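Local coordinates for protein mediator of RNA polymerase II transcription subunit 6 (Schizosaccharomyces pombe, PDB 4H61) that serves as a subunit of the Mediator complex, a coactivator that relays signals from gene-specific regulators to the basal RNA polymerase II transcription machinery, at residues N43-M46 with L47-S51; N90-N93 with E94-K98; A127-C130 with F131-A134. One frame throughout, in Å; residues are numbered along the deposited sequence.

Contact 1. Residues N43-M46 with L47-S51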
loop_
_atom_site.group_PDB
_atom_site.type_symbol
_atom_site.label_atom_id
_atom_site.label_comp_id
_atom_site.label_asym_id
_atom_site.label_seq_id
_atom_site.Cartn_x
_atom_site.Cartn_y
_atom_site.Cartn_z
ATOM N N ASN A 43 -9.284 1.239 3.247
ATOM C CA ASN A 43 -9.151 1.739 4.604
ATOM C C ASN A 43 -8.309 3.018 4.620
ATOM O O ASN A 43 -8.541 3.915 5.439
ATOM C CB ASN A 43 -8.521 0.685 5.518
ATOM C CG ASN A 43 -9.363 -0.586 5.631
ATOM O OD1 ASN A 43 -8.862 -1.635 6.037
ATOM N ND2 ASN A 43 -10.640 -0.495 5.277
ATOM N N ASN A 44 -7.339 3.088 3.707
ATOM C CA ASN A 44 -6.512 4.280 3.525
ATOM C C ASN A 44 -7.358 5.545 3.372
ATOM O O ASN A 44 -7.149 6.549 4.067
ATOM C CB ASN A 44 -5.607 4.115 2.298
ATOM C CG ASN A 44 -4.553 3.020 2.482
ATOM O OD1 ASN A 44 -4.856 1.825 2.385
ATOM N ND2 ASN A 44 -3.309 3.427 2.730
ATOM N N GLU A 45 -8.324 5.480 2.465
ATOM C CA GLU A 45 -9.171 6.623 2.169
ATOM C C GLU A 45 -10.056 6.981 3.360
ATOM O O GLU A 45 -10.277 8.161 3.663
ATOM C CB GLU A 45 -10.028 6.335 0.927
ATOM C CG GLU A 45 -11.000 7.435 0.562
ATOM C CD GLU A 45 -10.322 8.694 0.053
ATOM O OE1 GLU A 45 -9.074 8.703 -0.079
ATOM O OE2 GLU A 45 -11.050 9.681 -0.217
ATOM N N MET A 46 -10.558 5.953 4.036
ATOM C CA MET A 46 -11.457 6.164 5.156
ATOM C C MET A 46 -10.713 6.951 6.218
ATOM O O MET A 46 -11.237 7.918 6.777
ATOM C CB MET A 46 -11.951 4.829 5.707
ATOM C CG MET A 46 -12.910 4.959 6.889
ATOM S SD MET A 46 -12.086 5.088 8.504
ATOM C CE MET A 46 -13.519 5.279 9.569
ATOM N N LEU A 47 -9.474 6.537 6.466
ATOM C CA LEU A 47 -8.603 7.218 7.411
ATOM C C LEU A 47 -8.291 8.648 6.982
ATOM O O LEU A 47 -8.269 9.543 7.824
ATOM C CB LEU A 47 -7.313 6.429 7.609
ATOM C CG LEU A 47 -7.437 5.201 8.519
ATOM C CD1 LEU A 47 -6.189 4.321 8.476
ATOM C CD2 LEU A 47 -7.718 5.640 9.940
ATOM N N LYS A 48 -8.054 8.869 5.684
ATOM C CA LYS A 48 -7.706 10.210 5.215
ATOM C C LYS A 48 -8.816 11.175 5.594
ATOM O O LYS A 48 -8.562 12.311 5.997
ATOM C CB LYS A 48 -7.471 10.256 3.699
ATOM C CG LYS A 48 -7.077 11.655 3.173
ATOM C CD LYS A 48 -6.999 11.743 1.640
ATOM C CE LYS A 48 -8.372 12.041 1.015
ATOM N NZ LYS A 48 -8.420 11.916 -0.492
ATOM N N MET A 49 -10.050 10.701 5.494
ATOM C CA MET A 49 -11.201 11.565 5.700
ATOM C C MET A 49 -11.575 11.775 7.163
ATOM O O MET A 49 -12.040 12.854 7.524
ATOM C CB MET A 49 -12.391 11.067 4.884
ATOM C CG MET A 49 -12.096 11.031 3.397
ATOM S SD MET A 49 -12.393 12.605 2.556
ATOM C CE MET A 49 -10.911 13.538 2.912
ATOM N N GLN A 50 -11.376 10.763 8.004
ATOM C CA GLN A 50 -11.595 10.960 9.428
ATOM C C GLN A 50 -10.614 12.022 9.907
ATOM O O GLN A 50 -10.955 12.883 10.718
ATOM C CB GLN A 50 -11.416 9.661 10.218
ATOM C CG GLN A 50 -12.580 8.684 10.093
ATOM C CD GLN A 50 -13.874 9.201 10.707
ATOM O OE1 GLN A 50 -13.864 9.831 11.764
ATOM N NE2 GLN A 50 -14.998 8.933 10.042
ATOM N N SER A 51 -9.401 11.969 9.364
ATOM C CA SER A 51 -8.334 12.874 9.765
ATOM C C SER A 51 -8.642 14.319 9.379
ATOM O O SER A 51 -8.512 15.232 10.195
ATOM C CB SER A 51 -7.009 12.434 9.145
ATOM O OG SER A 51 -5.954 13.258 9.600
#
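Glu45 OE1 is shared by two groups: Lys48 NZ lies 3.3 Å from it, a weak bond within an i to i+3 salt bridge, and Tyr38 OH hydrogen-bonds to the same oxygen. The ammonium also faces the other carboxylate oxygen, with a weak bond of 3.5 Å from Lys48 NZ to Glu45 OE2. Two bends make this possible. The Glu45 chain kinks at chi2 (69°), and Lys48, otherwise stretched, turns at chi3 (86°) to bring its end round in front of the two carboxylate oxygens, close to their plane. Farther round the helix, Met46 and Gln50 meet one turn apart through their aliphatic parts, Met46 CE lying 3.6 Å from Gln50 CG. Regular i to i+4 bonds run beneath: Leu47 N to Asn43 O at 3.0 Å, and Gln50 N to Met46 O at 3.1 Å. Leu47 carries the hydrophobic side, packing on Leu61 and Leu65 of helix 61-66 and on Leu58. At the start of helix 43-53, Asn43 and Asn44 bind strand 70-79, Asn43 OD1 to Gln72 NE2 and Asn44 OD1 to Phe73 N, joining this surface helix to an outermost strand of the sheet.

Contact 2. Residues N90-N93 with E94-K98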
loop_
_atom_site.group_PDB
_atom_site.type_symbol
_atom_site.label_atom_id
_atom_site.label_comp_id
_atom_site.label_asym_id
_atom_site.label_seq_id
_atom_site.Cartn_x
_atom_site.Cartn_y
_atom_site.Cartn_z
ATOM N N ASN A 90 -5.832 -7.163 1.014
ATOM C CA ASN A 90 -7.080 -7.232 1.727
ATOM C C ASN A 90 -6.805 -7.737 3.126
ATOM O O ASN A 90 -6.433 -8.893 3.310
ATOM C CB ASN A 90 -8.057 -8.166 1.027
ATOM C CG ASN A 90 -9.386 -8.262 1.757
ATOM O OD1 ASN A 90 -9.770 -7.352 2.500
ATOM N ND2 ASN A 90 -10.089 -9.374 1.563
ATOM N N ARG A 91 -6.978 -6.876 4.120
ATOM C CA ARG A 91 -6.685 -7.270 5.488
ATOM C C ARG A 91 -7.869 -7.989 6.118
ATOM O O ARG A 91 -8.947 -7.415 6.268
ATOM C CB ARG A 91 -6.278 -6.051 6.313
ATOM C CG ARG A 91 -6.082 -6.353 7.776
ATOM C CD ARG A 91 -5.112 -5.381 8.410
ATOM N NE ARG A 91 -4.236 -6.109 9.310
ATOM C CZ ARG A 91 -2.926 -6.230 9.145
ATOM N NH1 ARG A 91 -2.326 -5.634 8.125
ATOM N NH2 ARG A 91 -2.218 -6.932 10.021
ATOM N N LEU A 92 -7.663 -9.248 6.484
ATOM C CA LEU A 92 -8.750 -10.092 6.985
ATOM C C LEU A 92 -9.009 -9.824 8.452
ATOM O O LEU A 92 -10.155 -9.837 8.892
ATOM C CB LEU A 92 -8.436 -11.572 6.773
ATOM C CG LEU A 92 -8.737 -12.202 5.407
ATOM C CD1 LEU A 92 -8.546 -11.232 4.252
ATOM C CD2 LEU A 92 -7.844 -13.421 5.219
ATOM N N ASN A 93 -7.929 -9.591 9.195
ATOM C CA ASN A 93 -7.988 -9.207 10.604
ATOM C C ASN A 93 -6.642 -8.659 11.065
ATOM O O ASN A 93 -5.839 -8.202 10.255
ATOM C CB ASN A 93 -8.393 -10.388 11.473
ATOM C CG ASN A 93 -7.628 -11.645 11.132
ATOM O OD1 ASN A 93 -6.394 -11.684 11.216
ATOM N ND2 ASN A 93 -8.357 -12.689 10.747
ATOM N N GLU A 94 -6.378 -8.726 12.362
ATOM C CA GLU A 94 -5.171 -8.113 12.908
ATOM C C GLU A 94 -3.927 -8.940 12.630
ATOM O O GLU A 94 -2.805 -8.459 12.787
ATOM C CB GLU A 94 -5.332 -7.883 14.406
ATOM C CG GLU A 94 -6.643 -7.214 14.758
ATOM C CD GLU A 94 -6.765 -6.885 16.227
ATOM O OE1 GLU A 94 -6.115 -7.564 17.057
ATOM O OE2 GLU A 94 -7.516 -5.937 16.550
ATOM N N ASN A 95 -4.132 -10.179 12.199
ATOM C CA ASN A 95 -3.025 -11.100 11.983
ATOM C C ASN A 95 -2.886 -11.563 10.546
ATOM O O ASN A 95 -1.865 -12.131 10.178
ATOM C CB ASN A 95 -3.170 -12.336 12.877
ATOM C CG ASN A 95 -3.191 -11.990 14.349
ATOM O OD1 ASN A 95 -2.353 -11.225 14.835
ATOM N ND2 ASN A 95 -4.159 -12.545 15.070
ATOM N N GLU A 96 -3.915 -11.353 9.736
ATOM C CA GLU A 96 -3.881 -11.876 8.378
ATOM C C GLU A 96 -4.129 -10.820 7.315
ATOM O O GLU A 96 -4.904 -9.878 7.505
ATOM C CB GLU A 96 -4.854 -13.040 8.206
ATOM C CG GLU A 96 -4.435 -14.295 8.943
ATOM C CD GLU A 96 -5.186 -15.520 8.468
ATOM O OE1 GLU A 96 -5.168 -16.543 9.192
ATOM O OE2 GLU A 96 -5.785 -15.457 7.368
ATOM N N VAL A 97 -3.459 -11.008 6.185
ATOM C CA VAL A 97 -3.533 -10.089 5.073
ATOM C C VAL A 97 -3.409 -10.888 3.780
ATOM O O VAL A 97 -2.638 -11.841 3.711
ATOM C CB VAL A 97 -2.407 -9.047 5.195
ATOM C CG1 VAL A 97 -1.878 -8.636 3.841
ATOM C CG2 VAL A 97 -2.888 -7.853 5.989
ATOM N N LYS A 98 -4.185 -10.533 2.761
ATOM C CA LYS A 98 -4.049 -11.199 1.471
ATOM C C LYS A 98 -3.539 -10.219 0.428
ATOM O O LYS A 98 -4.217 -9.253 0.084
ATOM C CB LYS A 98 -5.360 -11.839 1.020
ATOM C CG LYS A 98 -5.225 -12.581 -0.296
ATOM C CD LYS A 98 -6.549 -13.173 -0.758
ATOM C CE LYS A 98 -6.409 -13.862 -2.115
ATOM N NZ LYS A 98 -5.899 -12.925 -3.159
#
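This is the closed end of the beta hairpin formed by strands 83-91 and 97-106, in which the side chains of Arg91 and Asn93 fold back on the connecting turn. Asn90 and Lys98 are an antiparallel hydrogen-bonded pair, with Asn90 N to Lys98 O and Lys98 N to Asn90 O both 2.8 Å; Arg91 and Val97 follow as the non-hydrogen-bonded pair. Beyond them Leu92 N reaches Glu96 O at 3.0 Å. The Arg91 guanidinium bridges the turn: NE donates to Asn93 O in the same segment at 2.8 Å, while NH2 makes a weak bond of 3.2 Å to Glu94 O, which lies at the edge of the group. Val97 CG2 lies over one guanidinium face, toward its rim at NH1. A leucine in place of Arg91 has no such donors, and the carbonyls of Asn93 and Glu94 would probably lose the brace that ties the turn to the strand. Inside the turn, Asn93 has chi1 at 47°, its CG between backbone N and carbonyl carbon, which directs the amide toward the following peptides. The result is an Asx turn: Asn95 N binds Asn93 OD1 at 2.9 Å, in the carbonyl plane on a lone pair, and Glu96 N adds a weak bond to the same oxygen.

Contact 3. Residues A127-C130 with F131-A134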
loop_
_atom_site.group_PDB
_atom_site.type_symbol
_atom_site.label_atom_id
_atom_site.label_comp_id
_atom_site.label_asym_id
_atom_site.label_seq_id
_atom_site.Cartn_x
_atom_site.Cartn_y
_atom_site.Cartn_z
ATOM N N ALA A 127 3.993 -18.667 4.394
ATOM C CA ALA A 127 4.975 -19.362 5.213
ATOM C C ALA A 127 4.945 -18.814 6.634
ATOM O O ALA A 127 4.999 -19.572 7.604
ATOM C CB ALA A 127 6.357 -19.222 4.618
ATOM N N THR A 128 4.849 -17.492 6.747
ATOM C CA THR A 128 4.742 -16.845 8.047
ATOM C C THR A 128 3.499 -17.336 8.788
ATOM O O THR A 128 3.582 -17.799 9.924
ATOM C CB THR A 128 4.672 -15.311 7.911
ATOM O OG1 THR A 128 5.854 -14.836 7.262
ATOM C CG2 THR A 128 4.561 -14.655 9.279
ATOM N N TYR A 129 2.348 -17.242 8.134
ATOM C CA TYR A 129 1.092 -17.627 8.757
ATOM C C TYR A 129 1.057 -19.107 9.154
ATOM O O TYR A 129 0.439 -19.462 10.163
ATOM C CB TYR A 129 -0.105 -17.256 7.859
ATOM C CG TYR A 129 -0.227 -15.761 7.616
ATOM C CD1 TYR A 129 0.395 -14.851 8.470
ATOM C CD2 TYR A 129 -0.942 -15.257 6.527
ATOM C CE1 TYR A 129 0.304 -13.487 8.258
ATOM C CE2 TYR A 129 -1.042 -13.882 6.304
ATOM C CZ TYR A 129 -0.411 -13.006 7.180
ATOM O OH TYR A 129 -0.487 -11.643 6.992
ATOM N N CYS A 130 1.720 -19.963 8.376
ATOM C CA CYS A 130 1.707 -21.398 8.662
ATOM C C CYS A 130 2.453 -21.637 9.961
ATOM O O CYS A 130 2.020 -22.420 10.810
ATOM C CB CYS A 130 2.334 -22.214 7.526
ATOM S SG CYS A 130 1.294 -22.405 6.064
ATOM N N PHE A 131 3.565 -20.924 10.104
ATOM C CA PHE A 131 4.379 -20.935 11.309
ATOM C C PHE A 131 3.596 -20.499 12.549
ATOM O O PHE A 131 3.589 -21.196 13.567
ATOM C CB PHE A 131 5.573 -20.011 11.107
ATOM C CG PHE A 131 6.563 -20.056 12.218
ATOM C CD1 PHE A 131 6.887 -18.907 12.920
ATOM C CD2 PHE A 131 7.172 -21.249 12.568
ATOM C CE1 PHE A 131 7.811 -18.948 13.947
ATOM C CE2 PHE A 131 8.093 -21.296 13.593
ATOM C CZ PHE A 131 8.414 -20.142 14.283
ATOM N N GLN A 132 2.934 -19.349 12.459
ATOM C CA GLN A 132 2.167 -18.817 13.585
ATOM C C GLN A 132 0.990 -19.702 14.000
ATOM O O GLN A 132 0.695 -19.825 15.190
ATOM C CB GLN A 132 1.700 -17.390 13.293
ATOM C CG GLN A 132 2.812 -16.366 13.405
ATOM C CD GLN A 132 2.560 -15.113 12.584
ATOM O OE1 GLN A 132 1.475 -14.922 12.008
ATOM N NE2 GLN A 132 3.571 -14.248 12.518
ATOM N N LYS A 133 0.320 -20.319 13.030
ATOM C CA LYS A 133 -0.785 -21.221 13.353
ATOM C C LYS A 133 -0.230 -22.466 14.045
ATOM O O LYS A 133 -0.909 -23.107 14.851
ATOM C CB LYS A 133 -1.574 -21.619 12.096
ATOM C CG LYS A 133 -2.405 -20.504 11.462
ATOM C CD LYS A 133 -3.195 -21.039 10.264
ATOM C CE LYS A 133 -4.065 -19.967 9.594
ATOM N NZ LYS A 133 -3.301 -19.048 8.694
ATOM N N ALA A 134 1.017 -22.794 13.722
ATOM C CA ALA A 134 1.666 -23.972 14.270
ATOM C C ALA A 134 2.044 -23.762 15.733
ATOM O O ALA A 134 2.179 -24.724 16.489
ATOM C CB ALA A 134 2.897 -24.332 13.445
#
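A local packing contact between side chains three and four residues apart runs along the C-terminal turns of helix 115-135, on the surface of the protein. Its centre is the Gln132 side chain, which lies alongside both Thr128 and Tyr129 and points the same way as each. Thr128 CG2 meets the amide 3.4 Å from Gln132 NE2. Its methyl is free to do so because the hydroxyl takes the other branch, OG1 standing beside the backbone N (chi1 -60°) and hydrogen-bonding to Met124 O one turn earlier. On the Tyr129 flank, Gln132 OE1 comes to the edge of the ring, near its plane and 3.7 Å from Tyr129 CD1, with the ring and amide planes inclined by 41°. Extended beyond CG, Gln132 carries its amide along both neighbours.

Underneath, the helical bonds continue. Gln132 N meets Thr128 O at 3.0 Å; Lys133 N to Tyr129 O is also 3.0 Å, and Phe131 N to Ala127 O is 3.2 Å. The bond from Ala134 N to Cys130 O is weak. Lys133 folds back beside Tyr129 by a bend at its last torsion (chi4 79°), and its ammonium forms a salt bridge with Glu96 of the hairpin turn. The same nitrogen rests against the tyrosine's methylene, Lys133 NZ lying 3.8 Å from Tyr129 CB.

Along the chain the three contacts follow in series: contact 1 on helix 43-53, contact 2 at the hairpin end joining the two central strands of the four-stranded antiparallel sheet, contact 3 near the end of helix 115-135. The centres of contacts 2 and 3 are 14 Å apart, and the two touch: Glu96 OE1 forms a salt bridge with Lys133 NZ at 3.2 Å, while Tyr129 packs by CE1 on Asn95 O and by its OH near Glu96 and Val97. The central hairpin is thereby tied to the long helix. Contact 1, on a helix beside an outer strand, touches neither: its nearest atoms are about 5 Å from contact 2 and about 13 Å from contact 3.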